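Local coordinates for ferritin like protein (Caulobacter vibrioides, PDB 3HL1) that is of unknown function but belongs to the ferritin-like family and probably binds metal within a bundle of helices, at residues L120-E125 with G142-F147; I19-W24 with A83-D88. All coordinates share one frame; numbering follows the deposited sequence.

Interaction 1: residues L120-E125 with G142-F147; sequences LIEYPE and GSIGEF
Where helix 112-121 gives out, the chain 120-125 runs across the start of helix 144-157, and Glu125 lies along the first turn of that helix. Its CG stands anti to the backbone N (chi1 -169°) and the rest of the chain is extended, which lays it along the backbone of the turn. Glu125 CB and CG rest against Ser143 OG, Glu125 CG at 3.4 Å. Glu125 CD passes 3.5 Å from Glu146 N, an amide already engaged by Ser143 OG in the N-cap bond. At the tip the carboxylate straddles the turn: Glu125 OE2 touches Glu146 CA, whereas Glu125 OE1 lies 3.3 Å from Gly145 O, an approach of two acceptors and not a bond. Gly145 offers no side chain where Glu125 CB passes. The carboxylates of Glu125 and Glu146 have nearly parallel planes (10° apart), yet Glu146 turns its own away, to Gly142 N and to Arg130. Ile144 CD1 reaches 3.9 Å from Ile121 CG2, the two side chains lying side by side. Polar bridging falls to two waters. One joins Ile121 O, Tyr123 O and Ile144 N, 2.8 Å from the last; the second links Tyr123 O to Gly145 N. The opening amides of the helix are thus met by a serine hydroxyl and water; the helix start may favour charged Glu125, while nearby Asp149 and Glu146 would oppose it, leaving the balance unsettled.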
# COMPACT_ATOMS: atom_id res chain seq x y z
N LEU A 120 -6.76 10.87 2.58
CA LEU A 120 -6.43 11.22 1.19
C LEU A 120 -6.02 10.01 0.36
O LEU A 120 -6.50 9.83 -0.76
CB LEU A 120 -5.30 12.24 1.20
CG LEU A 120 -5.70 13.68 1.47
CD1 LEU A 120 -4.47 14.49 1.80
CD2 LEU A 120 -6.40 14.24 0.26
N ILE A 121 -5.16 9.18 0.90
CA ILE A 121 -4.69 7.98 0.16
C ILE A 121 -5.86 7.11 -0.24
O ILE A 121 -5.88 6.59 -1.34
CB ILE A 121 -3.71 7.16 1.01
CG1 ILE A 121 -2.36 7.85 1.10
CG2 ILE A 121 -3.48 5.76 0.42
CD1 ILE A 121 -1.61 7.41 2.39
N GLU A 122 -6.80 6.92 0.68
CA GLU A 122 -7.94 6.07 0.45
C GLU A 122 -9.18 6.80 -0.08
O GLU A 122 -10.27 6.24 -0.09
CB GLU A 122 -8.31 5.35 1.77
CG GLU A 122 -7.16 4.57 2.46
CD GLU A 122 -6.85 3.20 1.83
OE1 GLU A 122 -7.43 2.84 0.75
OE2 GLU A 122 -6.01 2.48 2.42
N TYR A 123 -9.00 8.03 -0.51
CA TYR A 123 -10.09 8.87 -1.00
C TYR A 123 -10.85 8.15 -2.12
O TYR A 123 -10.21 7.71 -3.11
CB TYR A 123 -9.55 10.18 -1.53
CG TYR A 123 -10.60 11.23 -1.78
CD1 TYR A 123 -11.38 11.74 -0.74
CD2 TYR A 123 -10.77 11.77 -3.06
CE1 TYR A 123 -12.30 12.71 -0.97
CE2 TYR A 123 -11.70 12.76 -3.28
CZ TYR A 123 -12.46 13.20 -2.22
OH TYR A 123 -13.36 14.21 -2.40
N PRO A 124 -12.19 8.01 -1.99
CA PRO A 124 -12.97 7.22 -2.95
C PRO A 124 -13.08 7.85 -4.33
O PRO A 124 -13.27 9.05 -4.48
CB PRO A 124 -14.37 7.14 -2.29
CG PRO A 124 -14.14 7.46 -0.87
CD PRO A 124 -13.06 8.49 -0.90
N GLU A 125 -12.97 7.03 -5.35
CA GLU A 125 -13.02 7.53 -6.72
C GLU A 125 -14.29 8.31 -7.01
O GLU A 125 -14.26 9.29 -7.78
CB GLU A 125 -12.97 6.34 -7.66
CG GLU A 125 -12.75 6.72 -9.09
CD GLU A 125 -12.76 5.54 -10.06
OE1 GLU A 125 -12.97 4.35 -9.64
OE2 GLU A 125 -12.57 5.84 -11.26
N GLY A 142 -6.42 10.50 -9.89
CA GLY A 142 -7.03 11.25 -8.80
C GLY A 142 -7.35 10.45 -7.55
O GLY A 142 -7.68 11.01 -6.52
N SER A 143 -7.27 9.12 -7.67
CA SER A 143 -7.60 8.19 -6.58
C SER A 143 -7.03 6.81 -6.92
O SER A 143 -6.74 6.54 -8.07
CB SER A 143 -9.12 8.03 -6.45
OG SER A 143 -9.73 7.54 -7.66
N ILE A 144 -6.96 5.93 -5.93
CA ILE A 144 -6.52 4.57 -6.13
C ILE A 144 -7.51 3.83 -6.98
O ILE A 144 -7.12 3.07 -7.86
CB ILE A 144 -6.32 3.83 -4.77
CG1 ILE A 144 -5.14 4.45 -4.03
CG2 ILE A 144 -6.10 2.35 -5.03
CD1 ILE A 144 -4.90 3.84 -2.62
N GLY A 145 -8.79 4.08 -6.76
CA GLY A 145 -9.84 3.49 -7.50
C GLY A 145 -9.74 3.77 -8.97
O GLY A 145 -9.99 2.87 -9.80
N GLU A 146 -9.39 5.01 -9.32
CA GLU A 146 -9.22 5.36 -10.73
C GLU A 146 -8.04 4.61 -11.35
O GLU A 146 -8.06 4.16 -12.52
CB GLU A 146 -8.99 6.86 -10.90
CG GLU A 146 -8.95 7.28 -12.38
CD GLU A 146 -8.45 8.71 -12.63
OE1 GLU A 146 -8.41 9.51 -11.68
OE2 GLU A 146 -8.13 9.02 -13.81
N PHE A 147 -6.95 4.55 -10.61
CA PHE A 147 -5.78 3.75 -11.04
C PHE A 147 -6.26 2.32 -11.39
O PHE A 147 -5.96 1.79 -12.48
CB PHE A 147 -4.74 3.70 -9.92
CG PHE A 147 -3.34 3.20 -10.36
CD1 PHE A 147 -3.18 2.14 -11.22
CD2 PHE A 147 -2.21 3.81 -9.88
CE1 PHE A 147 -1.93 1.72 -11.63
CE2 PHE A 147 -0.95 3.38 -10.29
CZ PHE A 147 -0.83 2.34 -11.18
O HOH W 1 -7.61 7.21 -3.47
O HOH W 2 -9.98 5.02 -4.18

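Interaction 2: residues I19-W24 with A83-D88; sequences IDLELW and AVPHID
Trp24 and Leu21, one turn apart on helix 8-35, receive the loop 83-88 on a largely apolar front. The tightest packing is that of Pro85 on the indole. Pro85 CD sits 3.4 Å from the centroid of the five-membered ring of Trp24, 8° off its normal, a CH-pi contact, and Pro85 CG lies beside it near Trp24 CD1. With its CG anti to the backbone N, Trp24 presents one face of its ring to Pro85 CD, and a bond from NE1 to the carbonyl of Glu78 helps fix its rotation. Val84 shares the same ring face through CG1, while its other methyl, CG2, meets Trp24 CH2 at 3.9 Å. Leu21, also with CG anti to N, sends its two methyls to different residues of the loop: CD1 reaches Val84 CG1 at 3.8 Å, and CD2 meets Ile87 CG1 at 4.0 Å, the latter side chains crossing at about a right angle. Between these branches lies Pro85 O, 3.4 Å from Leu21 CD1.

The other flank is looser and wet. Asp20 OD2 and His86 NE2 stand 4.8 Å apart, and a water joins them, donating to Asp20 OD2 at 2.6 Å and lying in the ring plane at the edge of His86. The imidazole is also held through ND1 by the carbonyl of Thr139. A type II beta turn from Val84 to Ile87 places Pro85 and His86 at its corners, so proline faces the tryptophan and histidine the water. This is plain packing of the loop between helices 42-67 and 112-121 onto a long helix of the ferritin-like bundle.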
# COMPACT_ATOMS: atom_id res chain seq x y z
N ILE A 19 1.82 -1.82 -7.41
CA ILE A 19 2.50 -2.43 -6.28
C ILE A 19 3.33 -1.39 -5.50
O ILE A 19 3.37 -1.45 -4.28
CB ILE A 19 3.26 -3.72 -6.65
CG1 ILE A 19 3.13 -4.72 -5.46
CG2 ILE A 19 4.63 -3.37 -6.97
CD1 ILE A 19 3.51 -6.09 -5.75
N ASP A 20 3.94 -0.43 -6.20
CA ASP A 20 4.73 0.62 -5.53
C ASP A 20 3.85 1.46 -4.62
O ASP A 20 4.24 1.81 -3.50
CB ASP A 20 5.40 1.54 -6.53
CG ASP A 20 6.58 0.87 -7.27
OD1 ASP A 20 6.98 -0.23 -6.94
OD2 ASP A 20 6.97 1.51 -8.25
N LEU A 21 2.62 1.73 -5.07
CA LEU A 21 1.71 2.55 -4.28
C LEU A 21 1.25 1.77 -3.08
O LEU A 21 1.29 2.27 -1.94
CB LEU A 21 0.51 3.02 -5.11
CG LEU A 21 -0.58 3.85 -4.37
CD1 LEU A 21 -0.07 5.04 -3.58
CD2 LEU A 21 -1.57 4.36 -5.37
N GLU A 22 0.88 0.49 -3.27
CA GLU A 22 0.44 -0.33 -2.11
C GLU A 22 1.57 -0.42 -1.08
O GLU A 22 1.37 -0.29 0.12
CB GLU A 22 -0.01 -1.77 -2.53
CG GLU A 22 -1.19 -1.79 -3.50
CD GLU A 22 -2.56 -1.37 -2.92
OE1 GLU A 22 -2.72 -1.44 -1.69
OE2 GLU A 22 -3.48 -1.08 -3.74
N LEU A 23 2.78 -0.68 -1.55
CA LEU A 23 3.94 -0.79 -0.67
C LEU A 23 4.20 0.53 0.08
O LEU A 23 4.51 0.55 1.30
CB LEU A 23 5.19 -1.15 -1.48
CG LEU A 23 6.45 -1.37 -0.60
CD1 LEU A 23 6.20 -2.47 0.43
CD2 LEU A 23 7.69 -1.70 -1.39
N TRP A 24 4.13 1.65 -0.65
CA TRP A 24 4.30 2.96 -0.04
C TRP A 24 3.41 3.17 1.20
O TRP A 24 3.86 3.72 2.17
CB TRP A 24 4.11 4.07 -1.07
CG TRP A 24 4.36 5.42 -0.58
CD1 TRP A 24 5.48 6.16 -0.75
CD2 TRP A 24 3.43 6.27 0.07
NE1 TRP A 24 5.36 7.37 -0.16
CE2 TRP A 24 4.09 7.49 0.33
CE3 TRP A 24 2.10 6.11 0.51
CZ2 TRP A 24 3.49 8.55 0.99
CZ3 TRP A 24 1.49 7.18 1.17
CH2 TRP A 24 2.18 8.37 1.41
N ALA A 83 4.53 14.03 -1.84
CA ALA A 83 4.52 13.11 -2.97
C ALA A 83 4.02 11.69 -2.59
O ALA A 83 4.69 10.97 -1.84
CB ALA A 83 5.91 13.06 -3.59
N VAL A 84 2.84 11.34 -3.10
CA VAL A 84 2.24 10.02 -3.01
C VAL A 84 2.39 9.36 -4.39
O VAL A 84 2.01 9.96 -5.40
CB VAL A 84 0.74 10.13 -2.59
CG1 VAL A 84 0.07 8.72 -2.53
CG2 VAL A 84 0.62 10.83 -1.24
N PRO A 85 2.95 8.14 -4.46
CA PRO A 85 3.14 7.51 -5.78
C PRO A 85 1.88 7.44 -6.64
O PRO A 85 0.88 6.86 -6.23
CB PRO A 85 3.68 6.10 -5.44
CG PRO A 85 4.39 6.31 -4.07
CD PRO A 85 3.52 7.34 -3.37
N HIS A 86 1.91 8.10 -7.80
CA HIS A 86 0.88 7.91 -8.86
C HIS A 86 -0.47 8.56 -8.56
O HIS A 86 -1.45 8.27 -9.22
CB HIS A 86 0.75 6.40 -9.24
CG HIS A 86 2.04 5.79 -9.73
ND1 HIS A 86 2.64 6.17 -10.90
CD2 HIS A 86 2.89 4.91 -9.15
CE1 HIS A 86 3.80 5.54 -11.04
NE2 HIS A 86 3.97 4.76 -9.99
N ILE A 87 -0.51 9.43 -7.55
CA ILE A 87 -1.73 10.14 -7.15
C ILE A 87 -1.50 11.65 -7.24
O ILE A 87 -0.52 12.18 -6.75
CB ILE A 87 -2.21 9.79 -5.73
CG1 ILE A 87 -2.49 8.28 -5.62
CG2 ILE A 87 -3.48 10.61 -5.38
CD1 ILE A 87 -3.54 7.74 -6.61
N ASP A 88 -2.38 12.30 -7.97
CA ASP A 88 -2.43 13.79 -8.08
C ASP A 88 -3.81 14.29 -7.68
O ASP A 88 -4.77 14.18 -8.44
CB ASP A 88 -2.17 14.16 -9.54
CG ASP A 88 -2.05 15.68 -9.76
OD1 ASP A 88 -2.15 16.48 -8.78
OD2 ASP A 88 -1.88 16.05 -10.94
O HOH W 3 6.08 2.96 -10.15

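How the interactions relate
Interactions 1 and 2 have centres 11 Å apart and pack directly on each other. Ile121 CD1 meets Trp24 CZ3 at 3.3 Å, Ile144 CG1 lies 3.8 Å from Leu21 CD2, and Ile87 CD1 sits 3.6 Å from Ser143 C. Phe147 CE2 adds a contact with His86 CB at 3.6 Å. Hydrophobic packing is thus continuous from one contact to the other. Segments 19-24 and 120-125 also each supply a glutamate, Glu22 and Glu122, hydrogen-bonded to a histidine, His57 and His233 respectively, and to a bound unidentified molecule, probably from the crystallisation liquor, which may nonetheless mark a pocket, consistent with a ferritin-like metal site, although no metal is seen there.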